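Local structure of histidinol-phosphatase (Listeria monocytogenes serotype 4b str. H7858, 6NLR) at residues 123-135 and 140-152. The protein probably hydrolyses histidinol phosphate to histidinol and phosphate, a step of histidine biosynthesis, at a trinuclear metal centre. Sequence-based numbering, arbitrary orientation. Where two conformers were deposited one is given.
Sequences HFLEGQGGFRSID and DYNEGIVQFYGGF. Unlike the reference sequence in segment 123-135: I134 (reference Leu). With MN (manganese (II) ion), chain E.
A salt bridge ties R132 to D140, and G144 packs on the face of its guanidinium. NH2 of R132 reaches OD1 of D140 at 3.0 Å, a salt bridge whose N-H...O angle is only 138° and which meets the carboxylate from above its plane. NH1 bonds in the guanidinium plane to the carbonyl O of Q128, and NE gives its proton to a water that also binds S133 N and D140 OD2. Bends at chi2 and chi3 fold the arginine back over the helix, where CA of G144 sits 3.2 Å from CZ, over the centre of one guanidinium face. G144 also takes part through its backbone: Q128 N donates to G144 O at 3.0 Å, on a lone pair of the carbonyl.

In the PHP fold of this enzyme, the hairpin 124-133, closed by a type II turn from G127 to G130, lies across helix 138-149, which follows it in the chain. The axes of strand 124-127 and of helix segment 140-149 approach to 7.6 Å, at 62° to each other. At the start of the hairpin H123 NE2 binds manganese, together with E93 and H181.

Aromatic contacts hold the turn end. CA of G127 stands over the face of F148, 3.7 Å from the ring centroid and 13° off its normal, a CH-pi contact; NE2 of Q128 comes to the ring's edge. Apolar packing continues from mid-hairpin to its open end, where CD1 of I145 lies 4.0 Å from CG1 of I134 and also touches CB of L125, while CG2 of I134 lies alongside the Y141 ring, 4.1 Å from CE1.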
loop_
_atom_site.group_PDB
_atom_site.type_symbol
_atom_site.label_atom_id
_atom_site.label_comp_id
_atom_site.label_asym_id
_atom_site.label_seq_id
_atom_site.Cartn_x
_atom_site.Cartn_y
_atom_site.Cartn_z
ATOM N N HIS A 123 7.277 0.143 1.545
ATOM C CA HIS A 123 7.350 1.589 1.908
ATOM C C HIS A 123 8.784 2.020 2.237
ATOM O O HIS A 123 9.019 3.241 2.290
ATOM C CB HIS A 123 6.455 1.928 3.110
ATOM C CG HIS A 123 4.994 1.698 2.906
ATOM N ND1 HIS A 123 4.271 0.850 3.727
ATOM C CD2 HIS A 123 4.118 2.174 1.998
ATOM C CE1 HIS A 123 3.011 0.821 3.331
ATOM N NE2 HIS A 123 2.899 1.599 2.267
ATOM N N PHE A 124 9.698 1.080 2.474
ATOM C CA PHE A 124 11.078 1.366 2.935
ATOM C C PHE A 124 12.076 0.575 2.086
ATOM O O PHE A 124 11.848 -0.617 1.801
ATOM C CB PHE A 124 11.250 0.992 4.405
ATOM C CG PHE A 124 10.419 1.792 5.375
ATOM C CD1 PHE A 124 10.865 3.018 5.840
ATOM C CD2 PHE A 124 9.212 1.290 5.852
ATOM C CE1 PHE A 124 10.105 3.738 6.752
ATOM C CE2 PHE A 124 8.445 2.020 6.743
ATOM C CZ PHE A 124 8.892 3.242 7.186
ATOM N N LEU A 125 13.160 1.233 1.700
ATOM C CA LEU A 125 14.329 0.613 1.033
ATOM C C LEU A 125 15.577 0.978 1.810
ATOM O O LEU A 125 15.587 2.016 2.491
ATOM C CB LEU A 125 14.487 1.207 -0.369
ATOM C CG LEU A 125 13.577 0.677 -1.446
ATOM C CD1 LEU A 125 13.842 1.451 -2.736
ATOM C CD2 LEU A 125 13.800 -0.815 -1.624
ATOM N N GLU A 126 16.615 0.169 1.658
ATOM C CA GLU A 126 17.977 0.543 2.103
ATOM C C GLU A 126 18.356 1.851 1.402
ATOM O O GLU A 126 18.169 1.946 0.163
ATOM C CB GLU A 126 18.986 -0.563 1.799
ATOM C CG GLU A 126 20.399 -0.033 1.746
ATOM C CD GLU A 126 21.488 -1.049 1.995
ATOM O OE1 GLU A 126 21.177 -2.272 1.944
ATOM O OE2 GLU A 126 22.626 -0.615 2.243
ATOM N N GLY A 127 18.864 2.814 2.160
ATOM C CA GLY A 127 19.311 4.096 1.605
ATOM C C GLY A 127 20.426 4.676 2.425
ATOM O O GLY A 127 21.116 3.923 3.148
ATOM N N GLN A 128 20.594 5.987 2.326
ATOM C CA GLN A 128 21.722 6.711 2.945
ATOM C C GLN A 128 21.516 6.646 4.459
ATOM O O GLN A 128 20.500 7.212 4.944
ATOM C CB GLN A 128 21.770 8.131 2.395
ATOM C CG GLN A 128 23.023 8.897 2.784
ATOM C CD GLN A 128 24.303 8.311 2.245
ATOM O OE1 GLN A 128 25.335 8.339 2.915
ATOM N NE2 GLN A 128 24.265 7.799 1.031
ATOM N N GLY A 129 22.414 5.949 5.163
ATOM C CA GLY A 129 22.454 5.917 6.638
ATOM C C GLY A 129 21.612 4.807 7.234
ATOM O O GLY A 129 21.616 4.682 8.477
ATOM N N GLY A 130 20.889 4.036 6.406
ATOM C CA GLY A 130 20.031 2.926 6.859
ATOM C C GLY A 130 18.771 2.869 6.027
ATOM O O GLY A 130 18.777 3.426 4.891
ATOM N N PHE A 131 17.705 2.275 6.563
ATOM C CA PHE A 131 16.418 2.174 5.836
ATOM C C PHE A 131 15.819 3.576 5.715
ATOM O O PHE A 131 15.927 4.386 6.656
ATOM C CB PHE A 131 15.458 1.193 6.508
ATOM C CG PHE A 131 15.795 -0.244 6.232
ATOM C CD1 PHE A 131 15.518 -0.801 4.990
ATOM C CD2 PHE A 131 16.387 -1.030 7.209
ATOM C CE1 PHE A 131 15.818 -2.125 4.733
ATOM C CE2 PHE A 131 16.704 -2.354 6.943
ATOM C CZ PHE A 131 16.432 -2.888 5.702
ATOM N N ARG A 132 15.251 3.840 4.549
ATOM C CA ARG A 132 14.721 5.158 4.153
ATOM C C ARG A 132 13.324 4.971 3.567
ATOM O O ARG A 132 13.007 3.898 3.015
ATOM C CB ARG A 132 15.641 5.835 3.137
ATOM C CG ARG A 132 17.041 6.134 3.636
ATOM C CD ARG A 132 17.082 7.081 4.811
ATOM N NE ARG A 132 16.571 8.396 4.452
ATOM C CZ ARG A 132 17.303 9.487 4.288
ATOM N NH1 ARG A 132 18.624 9.471 4.423
ATOM N NH2 ARG A 132 16.702 10.616 3.964
ATOM N N SER A 133 12.504 5.991 3.727
ATOM C CA SER A 133 11.093 5.983 3.288
ATOM C C SER A 133 11.017 6.308 1.794
ATOM O O SER A 133 11.648 7.271 1.357
ATOM C CB SER A 133 10.300 6.968 4.096
ATOM O OG SER A 133 8.976 7.065 3.592
ATOM N N ILE A 134 10.194 5.561 1.069
ATOM C CA ILE A 134 9.848 5.782 -0.358
ATOM C C ILE A 134 8.848 6.943 -0.460
ATOM O O ILE A 134 8.880 7.647 -1.487
ATOM C CB ILE A 134 9.272 4.485 -0.959
ATOM C CG1 ILE A 134 10.344 3.396 -1.019
ATOM C CG2 ILE A 134 8.629 4.743 -2.317
ATOM C CD1 ILE A 134 9.790 1.993 -1.101
ATOM N N ASP A 135 8.000 7.151 0.553
ATOM C CA ASP A 135 6.747 7.938 0.359
ATOM C C ASP A 135 6.576 9.071 1.383
ATOM O O ASP A 135 5.510 9.658 1.388
ATOM C CB ASP A 135 5.526 7.004 0.344
ATOM C CG ASP A 135 5.270 6.245 1.633
ATOM O OD1 ASP A 135 6.126 6.276 2.518
ATOM O OD2 ASP A 135 4.211 5.623 1.740
ATOM N N ASP A 140 13.054 14.061 1.180
ATOM C CA ASP A 140 13.550 12.904 1.951
ATOM C C ASP A 140 13.816 11.753 0.981
ATOM O O ASP A 140 14.846 11.051 1.152
ATOM C CB ASP A 140 12.577 12.542 3.065
ATOM C CG ASP A 140 13.068 11.380 3.889
ATOM O OD1 ASP A 140 13.991 11.607 4.730
ATOM O OD2 ASP A 140 12.550 10.270 3.669
ATOM N N TYR A 141 12.963 11.594 -0.039
ATOM C CA TYR A 141 13.121 10.534 -1.072
ATOM C C TYR A 141 14.370 10.817 -1.910
ATOM O O TYR A 141 15.119 9.869 -2.219
ATOM C CB TYR A 141 11.892 10.431 -1.984
ATOM C CG TYR A 141 11.904 9.278 -2.957
ATOM C CD1 TYR A 141 11.962 7.971 -2.513
ATOM C CD2 TYR A 141 11.841 9.481 -4.324
ATOM C CE1 TYR A 141 11.953 6.899 -3.398
ATOM C CE2 TYR A 141 11.823 8.428 -5.230
ATOM C CZ TYR A 141 11.883 7.130 -4.761
ATOM O OH TYR A 141 11.902 6.079 -5.629
ATOM N N ASN A 142 14.571 12.081 -2.283
ATOM C CA ASN A 142 15.772 12.536 -3.022
ATOM C C ASN A 142 17.027 12.156 -2.225
ATOM O O ASN A 142 17.915 11.501 -2.789
ATOM C CB ASN A 142 15.758 14.046 -3.275
ATOM C CG ASN A 142 16.897 14.455 -4.182
ATOM O OD1 ASN A 142 17.286 13.704 -5.069
ATOM N ND2 ASN A 142 17.430 15.628 -3.969
ATOM N N GLU A 143 17.099 12.591 -0.961
ATOM C CA GLU A 143 18.339 12.499 -0.147
ATOM C C GLU A 143 18.569 11.046 0.264
ATOM O O GLU A 143 19.711 10.632 0.275
ATOM C CB GLU A 143 18.259 13.429 1.060
ATOM C CG GLU A 143 18.472 14.870 0.652
ATOM C CD GLU A 143 17.974 15.915 1.634
ATOM O OE1 GLU A 143 17.833 15.582 2.838
ATOM O OE2 GLU A 143 17.763 17.070 1.193
ATOM N N GLY A 144 17.511 10.310 0.568
ATOM C CA GLY A 144 17.625 8.967 1.143
ATOM C C GLY A 144 17.819 7.892 0.093
ATOM O O GLY A 144 18.550 6.924 0.369
ATOM N N ILE A 145 17.118 8.008 -1.032
ATOM C CA ILE A 145 16.958 6.877 -1.997
ATOM C C ILE A 145 17.473 7.276 -3.382
ATOM O O ILE A 145 18.364 6.571 -3.897
ATOM C CB ILE A 145 15.522 6.360 -1.989
ATOM C CG1 ILE A 145 15.272 5.588 -0.698
ATOM C CG2 ILE A 145 15.217 5.518 -3.236
ATOM C CD1 ILE A 145 13.811 5.270 -0.402
ATOM N N VAL A 146 17.000 8.375 -3.962
ATOM C CA VAL A 146 17.374 8.698 -5.372
ATOM C C VAL A 146 18.895 8.901 -5.458
ATOM O O VAL A 146 19.552 8.261 -6.327
ATOM C CB VAL A 146 16.576 9.892 -5.911
ATOM C CG1 VAL A 146 17.061 10.265 -7.307
ATOM C CG2 VAL A 146 15.072 9.568 -5.918
ATOM N N GLN A 147 19.445 9.760 -4.611
ATOM C CA GLN A 147 20.893 10.047 -4.591
ATOM C C GLN A 147 21.668 8.770 -4.228
ATOM O O GLN A 147 22.754 8.574 -4.778
ATOM C CB GLN A 147 21.174 11.216 -3.652
ATOM C CG GLN A 147 20.812 12.557 -4.278
ATOM C CD GLN A 147 21.085 13.718 -3.353
ATOM O OE1 GLN A 147 21.065 14.876 -3.757
ATOM N NE2 GLN A 147 21.415 13.415 -2.112
ATOM N N PHE A 148 21.133 7.932 -3.344
ATOM C CA PHE A 148 21.803 6.685 -2.906
ATOM C C PHE A 148 21.953 5.735 -4.100
ATOM O O PHE A 148 23.078 5.179 -4.260
ATOM C CB PHE A 148 21.038 6.014 -1.763
ATOM C CG PHE A 148 21.695 4.785 -1.191
ATOM C CD1 PHE A 148 22.719 4.896 -0.268
ATOM C CD2 PHE A 148 21.242 3.519 -1.533
ATOM C CE1 PHE A 148 23.295 3.757 0.280
ATOM C CE2 PHE A 148 21.821 2.378 -0.990
ATOM C CZ PHE A 148 22.845 2.499 -0.083
ATOM N N TYR A 149 20.890 5.556 -4.906
ATOM C CA TYR A 149 20.851 4.563 -6.012
ATOM C C TYR A 149 21.450 5.148 -7.287
ATOM O O TYR A 149 21.828 4.352 -8.148
ATOM C CB TYR A 149 19.457 3.963 -6.169
ATOM C CG TYR A 149 19.139 2.986 -5.065
ATOM C CD1 TYR A 149 19.765 1.754 -4.992
ATOM C CD2 TYR A 149 18.267 3.334 -4.054
ATOM C CE1 TYR A 149 19.505 0.879 -3.945
ATOM C CE2 TYR A 149 17.970 2.464 -3.020
ATOM C CZ TYR A 149 18.597 1.237 -2.959
ATOM O OH TYR A 149 18.327 0.406 -1.912
ATOM N N GLY A 150 21.598 6.471 -7.369
ATOM C CA GLY A 150 22.271 7.155 -8.485
ATOM C C GLY A 150 21.333 7.891 -9.428
ATOM O O GLY A 150 21.819 8.383 -10.416
ATOM N N GLY A 151 20.035 7.964 -9.144
ATOM C CA GLY A 151 19.085 8.687 -10.006
ATOM C C GLY A 151 17.700 8.082 -9.948
ATOM O O GLY A 151 17.515 7.024 -9.323
ATOM N N PHE A 152 16.752 8.749 -10.583
ATOM C CA PHE A 152 15.318 8.402 -10.463
ATOM C C PHE A 152 15.095 6.991 -10.999
ATOM O O PHE A 152 14.397 6.202 -10.331
ATOM C CB PHE A 152 14.426 9.429 -11.155
ATOM C CG PHE A 152 12.970 9.225 -10.832
ATOM C CD1 PHE A 152 12.424 9.782 -9.686
ATOM C CD2 PHE A 152 12.165 8.435 -11.647
ATOM C CE1 PHE A 152 11.082 9.582 -9.388
ATOM C CE2 PHE A 152 10.829 8.245 -11.355
ATOM C CZ PHE A 152 10.292 8.795 -10.215
HETATM MN MN MN E . 1.010 2.145 1.570
HETATM O O HOH W 1 13.697 8.265 4.939
HETATM O O HOH W 2 10.573 9.924 1.689
HETATM O O HOH W 3 14.251 8.279 1.463
HETATM O O HOH W 4 1.833 4.102 0.628
HETATM O O HOH W 5 -0.700 2.637 1.296
#